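Local coordinates for protein putative N-acetylneuraminate lyase ([Ruminococcus] gnavus ATCC 29149, PDB 6RB7) that belongs to the dihydrodipicolinate synthetase family of beta/alpha (TIM) barrel proteins and is modelled as an assembly of four copies, at residues Ala111-Asn116 against Glu123-Ala128; Gln153-Ile158 against Thr165-Tyr170; Ala157-Ala162 against Arg189-Val194; Asn183-Met188 against Gln208-Ala213. One frame throughout, in Å; residues are numbered along the deposited sequence.

Contact 1. Residues Ala111-Asn116 against Glu123-Ala128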
loop_
_atom_site.group_PDB
_atom_site.type_symbol
_atom_site.label_atom_id
_atom_site.label_comp_id
_atom_site.label_asym_id
_atom_site.label_seq_id
_atom_site.Cartn_x
_atom_site.Cartn_y
_atom_site.Cartn_z
ATOM N N ALA A 111 -5.965 -29.839 7.483
ATOM C CA ALA A 111 -7.100 -29.502 6.593
ATOM C C ALA A 111 -7.460 -28.025 6.763
ATOM O O ALA A 111 -7.895 -27.618 7.821
ATOM C CB ALA A 111 -8.283 -30.371 6.882
ATOM N N HIS A 112 -7.181 -27.229 5.740
ATOM C CA HIS A 112 -7.629 -25.828 5.681
ATOM C C HIS A 112 -9.130 -25.819 5.463
ATOM O O HIS A 112 -9.588 -26.386 4.449
ATOM C CB HIS A 112 -6.880 -25.078 4.588
ATOM C CG HIS A 112 -7.351 -23.654 4.525
ATOM N ND1 HIS A 112 -8.156 -23.204 3.504
ATOM C CD2 HIS A 112 -7.210 -22.637 5.404
ATOM C CE1 HIS A 112 -8.422 -21.917 3.734
ATOM N NE2 HIS A 112 -7.901 -21.555 4.931
ATOM N N VAL A 113 -9.884 -25.225 6.405
ATOM C CA VAL A 113 -11.362 -25.319 6.389
ATOM C C VAL A 113 -12.020 -23.958 6.259
ATOM O O VAL A 113 -13.257 -23.915 6.218
ATOM C CB VAL A 113 -11.847 -26.066 7.635
ATOM C CG1 VAL A 113 -11.399 -27.522 7.621
ATOM C CG2 VAL A 113 -11.509 -25.344 8.926
ATOM N N ALA A 114 -11.270 -22.876 6.130
ATOM C CA ALA A 114 -11.882 -21.533 6.047
ATOM C C ALA A 114 -12.619 -21.407 4.712
ATOM O O ALA A 114 -12.060 -21.718 3.616
ATOM C CB ALA A 114 -10.843 -20.454 6.210
ATOM N N CYS A 115 -13.814 -20.856 4.809
ATOM C CA CYS A 115 -14.694 -20.481 3.699
ATOM C C CYS A 115 -15.066 -19.008 3.852
ATOM O O CYS A 115 -14.796 -18.376 4.856
ATOM C CB CYS A 115 -15.984 -21.290 3.731
ATOM S SG CYS A 115 -15.679 -23.070 3.586
ATOM N N ASN A 116 -15.749 -18.460 2.865
ATOM C CA ASN A 116 -16.124 -17.035 2.925
ATOM C C ASN A 116 -16.964 -16.781 4.201
ATOM O O ASN A 116 -16.747 -15.777 4.873
ATOM C CB ASN A 116 -16.908 -16.624 1.683
ATOM C CG ASN A 116 -16.096 -16.475 0.419
ATOM O OD1 ASN A 116 -14.898 -16.770 0.384
ATOM N ND2 ASN A 116 -16.741 -15.877 -0.576
ATOM N N GLU A 123 -18.811 -26.245 9.162
ATOM C CA GLU A 123 -19.221 -27.543 8.551
ATOM C C GLU A 123 -17.967 -28.309 8.149
ATOM O O GLU A 123 -17.845 -29.533 8.454
ATOM C CB GLU A 123 -20.187 -27.303 7.400
ATOM C CG GLU A 123 -20.594 -28.535 6.681
ATOM C CD GLU A 123 -21.710 -28.361 5.638
ATOM O OE1 GLU A 123 -22.069 -27.187 5.291
ATOM O OE2 GLU A 123 -22.199 -29.414 5.116
ATOM N N LEU A 124 -16.993 -27.638 7.505
ATOM C CA LEU A 124 -15.775 -28.338 7.107
ATOM C C LEU A 124 -14.940 -28.709 8.322
ATOM O O LEU A 124 -14.300 -29.756 8.269
ATOM C CB LEU A 124 -14.998 -27.464 6.111
ATOM C CG LEU A 124 -15.618 -27.382 4.726
ATOM C CD1 LEU A 124 -14.839 -26.431 3.856
ATOM C CD2 LEU A 124 -15.729 -28.760 4.047
ATOM N N ALA A 125 -14.898 -27.885 9.360
ATOM C CA ALA A 125 -14.154 -28.202 10.596
ATOM C C ALA A 125 -14.704 -29.503 11.201
ATOM O O ALA A 125 -13.918 -30.378 11.578
ATOM C CB ALA A 125 -14.207 -27.052 11.564
ATOM N N ARG A 126 -16.014 -29.583 11.353
ATOM C CA ARG A 126 -16.664 -30.761 11.978
ATOM C C ARG A 126 -16.365 -31.984 11.124
ATOM O O ARG A 126 -16.030 -33.047 11.697
ATOM C CB ARG A 126 -18.169 -30.506 12.085
ATOM C CG ARG A 126 -18.962 -31.610 12.759
ATOM C CD ARG A 126 -20.425 -31.128 12.799
ATOM N NE ARG A 126 -20.545 -29.939 13.675
ATOM C CZ ARG A 126 -20.739 -28.653 13.307
ATOM N NH1 ARG A 126 -20.896 -28.303 12.038
ATOM N NH2 ARG A 126 -20.766 -27.702 14.230
ATOM N N HIS A 127 -16.466 -31.853 9.798
ATOM C CA HIS A 127 -16.196 -32.968 8.870
ATOM C C HIS A 127 -14.747 -33.435 9.034
ATOM O O HIS A 127 -14.491 -34.665 9.074
ATOM C CB HIS A 127 -16.570 -32.558 7.457
ATOM C CG HIS A 127 -16.191 -33.547 6.423
ATOM N ND1 HIS A 127 -14.973 -33.479 5.763
ATOM C CD2 HIS A 127 -16.874 -34.589 5.903
ATOM C CE1 HIS A 127 -14.949 -34.448 4.867
ATOM N NE2 HIS A 127 -16.100 -35.147 4.925
ATOM N N ALA A 128 -13.801 -32.490 9.114
ATOM C CA ALA A 128 -12.373 -32.815 9.239
ATOM C C ALA A 128 -12.093 -33.538 10.557
ATOM O O ALA A 128 -11.336 -34.532 10.563
ATOM C CB ALA A 128 -11.528 -31.553 9.057
#
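Val113 sits on Leu124, Ala125 and Ala128 where the loop after strand 108-112 meets helix 118-130. This is the first half of a beta-alpha-beta unit of the barrel, closed through strand 135-138. The valine side chain can be followed outward. Its CB lies 3.8 Å from Leu124 CB. With chi1 -66° placing Val113 CG1 opposite the carbonyl carbon, this methyl lies over the helix backbone, 3.7 Å from Leu124 O. The methyl Ala128 CB is a little further from Val113 CG1, at 4.3 Å. Val113 CG2 takes the other side and meets Ala125 CB at 4.1 Å. One branched residue thus spans a full turn of the helix. Ile136 of the next strand touches Val113, Ala125 and Ala128 and adds to this buried apolar layer, as does Ile158. Towards the strand end, Ala111 and Ala128 pair methyl to methyl, CB to CB at 4.1 Å. The backbone N of Cys115 is hydrogen-bonded to Ser121 OG of the same helix, which ties the loop down. The side chain of Cys115 then reaches Leu124 from the loop side, with Cys115 SG 3.5 Å from Leu124 CD1.

Contact 2. Residues Gln153-Ile158 against Thr165-Tyr170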
loop_
_atom_site.group_PDB
_atom_site.type_symbol
_atom_site.label_atom_id
_atom_site.label_comp_id
_atom_site.label_asym_id
_atom_site.label_seq_id
_atom_site.Cartn_x
_atom_site.Cartn_y
_atom_site.Cartn_z
ATOM N N GLN A 153 -13.375 -14.084 16.510
ATOM C CA GLN A 153 -14.681 -14.800 16.660
ATOM C C GLN A 153 -14.783 -15.840 15.541
ATOM O O GLN A 153 -15.252 -16.945 15.805
ATOM C CB GLN A 153 -15.840 -13.788 16.645
ATOM C CG GLN A 153 -17.211 -14.418 16.511
ATOM C CD GLN A 153 -18.306 -13.382 16.280
ATOM O OE1 GLN A 153 -18.197 -12.229 16.673
ATOM N NE2 GLN A 153 -19.370 -13.774 15.598
ATOM N N TYR A 154 -14.369 -15.504 14.320
ATOM C CA TYR A 154 -14.427 -16.420 13.169
ATOM C C TYR A 154 -13.555 -17.644 13.459
ATOM O O TYR A 154 -14.014 -18.787 13.404
ATOM C CB TYR A 154 -13.978 -15.678 11.932
ATOM C CG TYR A 154 -13.770 -16.448 10.649
ATOM C CD1 TYR A 154 -14.818 -16.863 9.848
ATOM C CD2 TYR A 154 -12.479 -16.626 10.149
ATOM C CE1 TYR A 154 -14.594 -17.420 8.594
ATOM C CE2 TYR A 154 -12.239 -17.201 8.908
ATOM C CZ TYR A 154 -13.305 -17.588 8.117
ATOM O OH TYR A 154 -13.118 -18.108 6.867
ATOM N N TRP A 155 -12.293 -17.419 13.814
ATOM C CA TRP A 155 -11.367 -18.548 14.102
ATOM C C TRP A 155 -11.864 -19.377 15.285
ATOM O O TRP A 155 -11.783 -20.604 15.232
ATOM C CB TRP A 155 -9.959 -18.036 14.301
ATOM C CG TRP A 155 -9.315 -17.540 13.044
ATOM C CD1 TRP A 155 -9.581 -17.926 11.768
ATOM C CD2 TRP A 155 -8.251 -16.575 12.955
ATOM N NE1 TRP A 155 -8.735 -17.278 10.904
ATOM C CE2 TRP A 155 -7.883 -16.480 11.607
ATOM C CE3 TRP A 155 -7.530 -15.822 13.895
ATOM C CZ2 TRP A 155 -6.903 -15.594 11.144
ATOM C CZ3 TRP A 155 -6.548 -14.977 13.448
ATOM C CH2 TRP A 155 -6.246 -14.856 12.093
ATOM N N ASN A 156 -12.308 -18.717 16.339
ATOM C CA ASN A 156 -12.782 -19.444 17.532
ATOM C C ASN A 156 -14.039 -20.245 17.189
ATOM O O ASN A 156 -14.221 -21.342 17.782
ATOM C CB ASN A 156 -12.904 -18.527 18.736
ATOM C CG ASN A 156 -11.566 -18.213 19.358
ATOM O OD1 ASN A 156 -11.344 -17.042 19.768
ATOM N ND2 ASN A 156 -10.694 -19.190 19.447
ATOM N N ALA A 157 -14.918 -19.744 16.331
ATOM C CA ALA A 157 -16.137 -20.472 15.928
ATOM C C ALA A 157 -15.749 -21.704 15.151
ATOM O O ALA A 157 -16.311 -22.805 15.344
ATOM C CB ALA A 157 -17.083 -19.610 15.137
ATOM N N ILE A 158 -14.769 -21.556 14.250
ATOM C CA ILE A 158 -14.292 -22.707 13.458
ATOM C C ILE A 158 -13.661 -23.726 14.421
ATOM O O ILE A 158 -13.982 -24.928 14.335
ATOM C CB ILE A 158 -13.288 -22.214 12.389
ATOM C CG1 ILE A 158 -14.008 -21.329 11.376
ATOM C CG2 ILE A 158 -12.597 -23.384 11.727
ATOM C CD1 ILE A 158 -13.081 -20.572 10.436
ATOM N N THR A 165 -9.381 -30.738 18.040
ATOM C CA THR A 165 -8.434 -30.711 16.907
ATOM C C THR A 165 -7.485 -29.515 17.030
ATOM O O THR A 165 -7.948 -28.398 17.234
ATOM C CB THR A 165 -9.161 -30.749 15.566
ATOM O OG1 THR A 165 -9.983 -31.921 15.499
ATOM C CG2 THR A 165 -8.207 -30.845 14.406
ATOM N N ASP A 166 -6.198 -29.762 16.817
ATOM C CA ASP A 166 -5.181 -28.692 16.701
ATOM C C ASP A 166 -5.609 -27.660 15.639
ATOM O O ASP A 166 -6.198 -28.027 14.613
ATOM C CB ASP A 166 -3.826 -29.248 16.324
ATOM C CG ASP A 166 -3.151 -30.115 17.378
ATOM O OD1 ASP A 166 -3.571 -30.087 18.559
ATOM O OD2 ASP A 166 -2.197 -30.790 17.018
ATOM N N PHE A 167 -5.284 -26.393 15.878
ATOM C CA PHE A 167 -5.737 -25.278 15.014
ATOM C C PHE A 167 -4.514 -24.449 14.613
ATOM O O PHE A 167 -3.748 -23.957 15.476
ATOM C CB PHE A 167 -6.751 -24.404 15.725
ATOM C CG PHE A 167 -7.410 -23.366 14.858
ATOM C CD1 PHE A 167 -6.785 -22.162 14.577
ATOM C CD2 PHE A 167 -8.682 -23.582 14.362
ATOM C CE1 PHE A 167 -7.423 -21.207 13.791
ATOM C CE2 PHE A 167 -9.306 -22.634 13.560
ATOM C CZ PHE A 167 -8.679 -21.447 13.290
ATOM N N VAL A 168 -4.380 -24.222 13.317
ATOM C CA VAL A 168 -3.314 -23.370 12.699
ATOM C C VAL A 168 -3.928 -22.125 12.081
ATOM O O VAL A 168 -4.785 -22.231 11.186
ATOM C CB VAL A 168 -2.518 -24.147 11.648
ATOM C CG1 VAL A 168 -1.443 -23.288 11.023
ATOM C CG2 VAL A 168 -1.895 -25.417 12.239
ATOM N N ILE A 169 -3.448 -20.945 12.493
ATOM C CA ILE A 169 -3.835 -19.678 11.838
ATOM C C ILE A 169 -2.990 -19.528 10.583
ATOM O O ILE A 169 -1.762 -19.692 10.690
ATOM C CB ILE A 169 -3.557 -18.516 12.798
ATOM C CG1 ILE A 169 -4.389 -18.642 14.066
ATOM C CG2 ILE A 169 -3.730 -17.180 12.087
ATOM C CD1 ILE A 169 -3.820 -17.806 15.203
ATOM N N TYR A 170 -3.593 -19.180 9.458
ATOM C CA TYR A 170 -2.843 -18.928 8.209
ATOM C C TYR A 170 -2.785 -17.421 7.997
ATOM O O TYR A 170 -3.820 -16.796 7.678
ATOM C CB TYR A 170 -3.430 -19.707 7.046
ATOM C CG TYR A 170 -2.482 -19.849 5.885
ATOM C CD1 TYR A 170 -2.131 -18.765 5.129
ATOM C CD2 TYR A 170 -1.904 -21.078 5.567
ATOM C CE1 TYR A 170 -1.283 -18.889 4.040
ATOM C CE2 TYR A 170 -0.993 -21.193 4.527
ATOM C CZ TYR A 170 -0.652 -20.089 3.785
ATOM O OH TYR A 170 0.220 -20.171 2.723
#
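Trp155, Ile158, Phe167 and Ile169 join the helix and the second strand of the beta-alpha-beta unit formed by strand 135-138, helix 148-160 and strand 166-171. The short segments run nearly antiparallel, at 152°, with their axes 10.2 Å apart at the closest point. Side chains fill that gap. Phe167 points its far end at the helix, with CG anti to the backbone N (chi1 -172°). Its ring presents an edge to the face of the Trp155 five-membered ring in an offset edge-to-face pair. The centroids are 5.7 Å apart and the planes stand at 61°. The tip, Phe167 CZ, also touches Trp155 CB at 3.8 Å. Beside it, Phe167 CE2 lies 3.6 Å from Trp155 O. Ile158 CG2 lies at the edge of the Phe167 ring, near its plane, 3.8 Å from Phe167 CE2. Ile169 CG2 stands over one face of the Trp155 six-membered ring, 3.8 Å from its centroid, in a CH-pi contact. The closest ring carbon, Trp155 CH2, is 3.4 Å from Ile169 CG2. The indole meets Phe167 near its root and Ile169 near its outer end. Its N-H is turned to the loop after strand 135-138, where Trp155 NE1 is hydrogen-bonded to Ile139 O, and this bond should fix the rotation of the ring. Leu184 and Met188 of helix 182-188 also touch the indole. Such a buried layer between a helix and the strand that follows it is typical of the beta/alpha barrel.

Contact 3. Residues Ala157-Ala162 against Arg189-Val194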
loop_
_atom_site.group_PDB
_atom_site.type_symbol
_atom_site.label_atom_id
_atom_site.label_comp_id
_atom_site.label_asym_id
_atom_site.label_seq_id
_atom_site.Cartn_x
_atom_site.Cartn_y
_atom_site.Cartn_z
ATOM N N ALA A 157 -14.918 -19.744 16.331
ATOM C CA ALA A 157 -16.137 -20.472 15.928
ATOM C C ALA A 157 -15.749 -21.704 15.151
ATOM O O ALA A 157 -16.311 -22.805 15.344
ATOM C CB ALA A 157 -17.083 -19.610 15.137
ATOM N N ILE A 158 -14.769 -21.556 14.250
ATOM C CA ILE A 158 -14.292 -22.707 13.458
ATOM C C ILE A 158 -13.661 -23.726 14.421
ATOM O O ILE A 158 -13.982 -24.928 14.335
ATOM C CB ILE A 158 -13.288 -22.214 12.389
ATOM C CG1 ILE A 158 -14.008 -21.329 11.376
ATOM C CG2 ILE A 158 -12.597 -23.384 11.727
ATOM C CD1 ILE A 158 -13.081 -20.572 10.436
ATOM N N SER A 159 -12.823 -23.273 15.345
ATOM C CA SER A 159 -12.143 -24.163 16.302
ATOM C C SER A 159 -13.201 -24.891 17.163
ATOM O O SER A 159 -13.014 -26.102 17.429
ATOM C CB SER A 159 -11.182 -23.381 17.133
ATOM O OG SER A 159 -10.576 -24.219 18.133
ATOM N N ALA A 160 -14.252 -24.205 17.585
ATOM C CA ALA A 160 -15.275 -24.817 18.481
ATOM C C ALA A 160 -16.034 -25.924 17.732
ATOM O O ALA A 160 -16.625 -26.781 18.418
ATOM C CB ALA A 160 -16.230 -23.748 18.956
ATOM N N ALA A 161 -16.071 -25.913 16.403
ATOM C CA ALA A 161 -16.739 -26.961 15.600
ATOM C C ALA A 161 -15.854 -28.214 15.516
ATOM O O ALA A 161 -16.364 -29.255 15.099
ATOM C CB ALA A 161 -17.101 -26.448 14.227
ATOM N N ALA A 162 -14.555 -28.085 15.817
ATOM C CA ALA A 162 -13.572 -29.191 15.852
ATOM C C ALA A 162 -12.833 -29.090 17.168
ATOM O O ALA A 162 -11.622 -28.843 17.225
ATOM C CB ALA A 162 -12.632 -29.130 14.681
ATOM N N ARG A 189 -4.035 -17.152 21.425
ATOM C CA ARG A 189 -3.301 -18.141 22.255
ATOM C C ARG A 189 -4.114 -18.473 23.511
ATOM O O ARG A 189 -3.770 -19.455 24.201
ATOM C CB ARG A 189 -1.891 -17.631 22.572
ATOM C CG ARG A 189 -0.956 -17.697 21.373
ATOM C CD ARG A 189 0.518 -17.567 21.754
ATOM N NE ARG A 189 0.898 -16.486 22.659
ATOM C CZ ARG A 189 1.226 -15.243 22.293
ATOM N NH1 ARG A 189 1.154 -14.880 21.041
ATOM N NH2 ARG A 189 1.576 -14.348 23.185
ATOM N N LYS A 190 -5.176 -17.737 23.789
ATOM C CA LYS A 190 -6.133 -18.091 24.873
ATOM C C LYS A 190 -6.887 -19.368 24.536
ATOM O O LYS A 190 -7.388 -20.025 25.461
ATOM C CB LYS A 190 -7.122 -16.966 25.127
ATOM C CG LYS A 190 -6.504 -15.711 25.720
ATOM C CD LYS A 190 -7.455 -14.579 25.862
ATOM C CE LYS A 190 -6.799 -13.362 26.482
ATOM N NZ LYS A 190 -7.756 -12.226 26.504
ATOM N N ASN A 191 -6.993 -19.710 23.247
ATOM C CA ASN A 191 -7.635 -20.959 22.803
ATOM C C ASN A 191 -6.559 -22.041 22.842
ATOM O O ASN A 191 -5.591 -21.992 22.064
ATOM C CB ASN A 191 -8.186 -20.789 21.384
ATOM C CG ASN A 191 -8.779 -22.037 20.785
ATOM O OD1 ASN A 191 -8.478 -23.138 21.232
ATOM N ND2 ASN A 191 -9.617 -21.843 19.764
ATOM N N PRO A 192 -6.670 -23.062 23.691
ATOM C CA PRO A 192 -5.588 -24.035 23.866
ATOM C C PRO A 192 -5.375 -24.914 22.625
ATOM O O PRO A 192 -4.341 -25.518 22.535
ATOM C CB PRO A 192 -6.070 -24.904 25.061
ATOM C CG PRO A 192 -7.532 -24.763 25.042
ATOM C CD PRO A 192 -7.815 -23.339 24.581
ATOM N N ASN A 193 -6.346 -24.974 21.723
ATOM C CA ASN A 193 -6.209 -25.774 20.487
ATOM C C ASN A 193 -5.272 -25.095 19.490
ATOM O O ASN A 193 -4.771 -25.779 18.607
ATOM C CB ASN A 193 -7.545 -26.052 19.811
ATOM C CG ASN A 193 -8.377 -27.010 20.645
ATOM O OD1 ASN A 193 -8.022 -27.310 21.784
ATOM N ND2 ASN A 193 -9.510 -27.420 20.133
ATOM N N VAL A 194 -5.056 -23.795 19.605
ATOM C CA VAL A 194 -4.138 -23.079 18.659
ATOM C C VAL A 194 -2.723 -23.605 18.897
ATOM O O VAL A 194 -2.207 -23.478 20.005
ATOM C CB VAL A 194 -4.235 -21.562 18.804
ATOM C CG1 VAL A 194 -3.189 -20.866 17.957
ATOM C CG2 VAL A 194 -5.643 -21.080 18.385
HETATM O O HOH W 1 -9.929 -26.579 16.936
#
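Ser159 OG and Asn191 meet in a polar contact in which the asparagine amide works in two directions at once. The contact links the last part of helix 148-160 and the residues after it, around Ser159 and Ala162, to the type I beta turn Asn191-Val194, which leads into barrel strand 194-199. Asn191 ND2 donates to Ser159 OG over 3.0 Å. The bond is nearly straight, 168° at the hydrogen, and the hydroxyl oxygen lies in the amide plane. The amide oxygen turns back onto its own turn. Asn191 OD1 accepts from Asn193 N at 2.9 Å, which makes an Asx turn that overlaps the beta turn and helps to hold the amide in place for the serine. Ser159 reaches across because OG is anti to its backbone N (chi1 176°). The hydroxyl has a second partner in water 1, with Ser159 OG 2.7 Å from the water oxygen. The same water lies 2.8 Å from Ala162 O, probably as a donor. Asn193 comes alongside from the turn, its CB 3.9 Å from Ser159 OG. Asn193 ND2 is hydrogen-bonded to Pro163 O and joins the turn to water 1 by a further, weak bond, at 3.3 Å.

Contact 4. Residues Asn183-Met188 against Gln208-Ala213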
loop_
_atom_site.group_PDB
_atom_site.type_symbol
_atom_site.label_atom_id
_atom_site.label_comp_id
_atom_site.label_asym_id
_atom_site.label_seq_id
_atom_site.Cartn_x
_atom_site.Cartn_y
_atom_site.Cartn_z
ATOM N N ASN A 183 -1.230 -8.457 18.861
ATOM C CA ASN A 183 -2.356 -8.408 19.820
ATOM C C ASN A 183 -3.361 -9.516 19.474
ATOM O O ASN A 183 -3.905 -10.164 20.394
ATOM C CB ASN A 183 -3.090 -7.075 19.815
ATOM C CG ASN A 183 -2.313 -5.979 20.515
ATOM O OD1 ASN A 183 -1.338 -6.243 21.208
ATOM N ND2 ASN A 183 -2.756 -4.740 20.356
ATOM N N LEU A 184 -3.650 -9.716 18.178
ATOM C CA LEU A 184 -4.619 -10.762 17.800
ATOM C C LEU A 184 -4.030 -12.131 18.128
ATOM O O LEU A 184 -4.785 -13.016 18.558
ATOM C CB LEU A 184 -4.994 -10.600 16.332
ATOM C CG LEU A 184 -5.953 -11.632 15.772
ATOM C CD1 LEU A 184 -7.215 -11.837 16.554
ATOM C CD2 LEU A 184 -6.278 -11.267 14.329
ATOM N N PHE A 185 -2.714 -12.309 17.979
ATOM C CA PHE A 185 -2.107 -13.610 18.305
ATOM C C PHE A 185 -2.188 -13.856 19.819
ATOM O O PHE A 185 -2.474 -14.989 20.208
ATOM C CB PHE A 185 -0.718 -13.692 17.696
ATOM C CG PHE A 185 -0.055 -15.042 17.784
ATOM C CD1 PHE A 185 -0.761 -16.233 17.656
ATOM C CD2 PHE A 185 1.329 -15.115 17.880
ATOM C CE1 PHE A 185 -0.092 -17.439 17.682
ATOM C CE2 PHE A 185 1.977 -16.326 17.928
ATOM C CZ PHE A 185 1.267 -17.490 17.834
ATOM N N VAL A 186 -1.972 -12.826 20.640
ATOM C CA VAL A 186 -2.156 -12.972 22.110
ATOM C C VAL A 186 -3.568 -13.482 22.374
ATOM O O VAL A 186 -3.749 -14.437 23.159
ATOM C CB VAL A 186 -1.869 -11.657 22.854
ATOM C CG1 VAL A 186 -2.360 -11.749 24.306
ATOM C CG2 VAL A 186 -0.382 -11.315 22.809
ATOM N N GLU A 187 -4.578 -12.844 21.757
ATOM C CA GLU A 187 -5.972 -13.252 22.004
ATOM C C GLU A 187 -6.150 -14.711 21.573
ATOM O O GLU A 187 -6.808 -15.505 22.266
ATOM C CB GLU A 187 -6.895 -12.275 21.284
ATOM C CG GLU A 187 -8.346 -12.603 21.461
ATOM C CD GLU A 187 -8.931 -12.208 22.812
ATOM O OE1 GLU A 187 -8.184 -11.718 23.705
ATOM O OE2 GLU A 187 -10.146 -12.387 22.949
ATOM N N MET A 188 -5.639 -15.095 20.411
ATOM C CA MET A 188 -5.867 -16.448 19.896
ATOM C C MET A 188 -5.128 -17.508 20.742
ATOM O O MET A 188 -5.609 -18.643 20.795
ATOM C CB MET A 188 -5.428 -16.564 18.435
ATOM C CG MET A 188 -6.315 -15.779 17.508
ATOM S SD MET A 188 -8.118 -16.128 17.702
ATOM C CE MET A 188 -8.133 -17.894 17.510
ATOM N N GLN A 208 9.918 -14.493 13.306
ATOM C CA GLN A 208 10.689 -14.284 14.542
ATOM C C GLN A 208 9.802 -13.740 15.642
ATOM O O GLN A 208 9.894 -14.187 16.799
ATOM C CB GLN A 208 11.863 -13.341 14.212
ATOM C CG GLN A 208 12.833 -13.183 15.360
ATOM C CD GLN A 208 12.420 -12.195 16.417
ATOM O OE1 GLN A 208 11.863 -11.109 16.139
ATOM N NE2 GLN A 208 12.751 -12.532 17.663
ATOM N N MET A 209 8.952 -12.754 15.342
ATOM C CA MET A 209 8.136 -12.100 16.393
ATOM C C MET A 209 7.078 -13.097 16.876
ATOM O O MET A 209 6.812 -13.127 18.101
ATOM C CB MET A 209 7.519 -10.805 15.881
ATOM C CG MET A 209 8.606 -9.754 15.693
ATOM S SD MET A 209 7.943 -8.142 15.254
ATOM C CE MET A 209 7.053 -8.495 13.748
ATOM N N PHE A 210 6.441 -13.817 15.977
ATOM C CA PHE A 210 5.394 -14.790 16.393
ATOM C C PHE A 210 6.058 -15.858 17.291
ATOM O O PHE A 210 5.496 -16.245 18.333
ATOM C CB PHE A 210 4.710 -15.437 15.203
ATOM C CG PHE A 210 3.806 -14.567 14.384
ATOM C CD1 PHE A 210 2.989 -13.618 14.968
ATOM C CD2 PHE A 210 3.762 -14.716 13.014
ATOM C CE1 PHE A 210 2.160 -12.834 14.188
ATOM C CE2 PHE A 210 2.887 -13.965 12.250
ATOM C CZ PHE A 210 2.150 -12.987 12.819
ATOM N N LYS A 211 7.214 -16.364 16.892
ATOM C CA LYS A 211 7.919 -17.455 17.621
ATOM C C LYS A 211 8.383 -16.924 18.977
ATOM O O LYS A 211 8.245 -17.606 19.989
ATOM C CB LYS A 211 9.028 -18.075 16.772
ATOM C CG LYS A 211 9.756 -19.227 17.468
ATOM C CD LYS A 211 8.809 -20.373 17.864
ATOM C CE LYS A 211 9.571 -21.589 18.333
ATOM N NZ LYS A 211 8.651 -22.614 18.862
ATOM N N GLN A 212 8.958 -15.728 19.022
ATOM C CA GLN A 212 9.436 -15.134 20.295
ATOM C C GLN A 212 8.266 -14.930 21.245
ATOM O O GLN A 212 8.401 -15.223 22.441
ATOM C CB GLN A 212 10.211 -13.854 20.016
ATOM C CG GLN A 212 10.830 -13.244 21.268
ATOM C CD GLN A 212 11.932 -12.278 20.863
ATOM O OE1 GLN A 212 11.681 -11.310 20.121
ATOM N NE2 GLN A 212 13.136 -12.507 21.392
ATOM N N ALA A 213 7.133 -14.436 20.759
ATOM C CA ALA A 213 5.964 -14.189 21.610
ATOM C C ALA A 213 5.422 -15.527 22.140
ATOM O O ALA A 213 5.004 -15.567 23.309
ATOM C CB ALA A 213 4.894 -13.478 20.801
#
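Phe185 and Phe210 are the two side chains that meet where helix 182-188 lies beside helix 204-214 on the outside of the barrel. Phe185 reaches over with its ring edge, CG being anti to the backbone N (chi1 -172°). Phe185 CE2 comes within 3.5 Å of Phe210 O, which lies in the plane of the Phe185 ring. One atom back along that edge, Phe185 CD2 is 3.7 Å from Phe210 CD1. The rings meet obliquely, with centroids 5.4 Å apart and planes steeply turned, at 79°. Val197 of strand 194-199 and Leu180 touch both rings. Arg189, next along the chain after Met188, makes a cation-pi contact with Phe185. Further out, on the second helix, Gln208 NE2 donates to Gln212 OE1 at 2.9 Å, one turn along. The donor stands above the carbonyl plane of Gln212. Both glutamines also reach the third subunit of the assembly: Gln208 OE1 is hydrogen-bonded to Tyr278 and Asn274 of that subunit, and Gln212 NE2 to its Tyr271 O. The helix is thus held on a subunit interface as well as on the barrel. Between the two segments the chemistry is mainly apolar, and the slightly positive C-H edge of Phe185 probably adds a weak attraction to the carbonyl oxygen.

How the contacts relate
Contacts 1, 2 and 3 form a continuous patch, and contact 4 extends it along the outer layer of the barrel. Contacts 2 and 3 share Ala157 and Ile158, and their centres are about 5 Å apart. A probable backbone hydrogen bond, Phe167 N to Asn193 O at 2.8 Å, ties them further. Contact 1 joins contact 2 about 10 Å away, centre to centre: Cys115 O lies 2.6 Å from Tyr154 OH. Contacts 2 and 4 touch at Ile169 CD1 and Met188 CB, 3.8 Å apart. Contacts 3 and 4 touch at Val194 CG2 and Met188 O, 3.4 Å apart. Contacts 1 and 4 are about 12 Å apart at their nearest atoms. The bicine pocket, Ala260, Gly261 and Lys262, uses no residue of the four contacts.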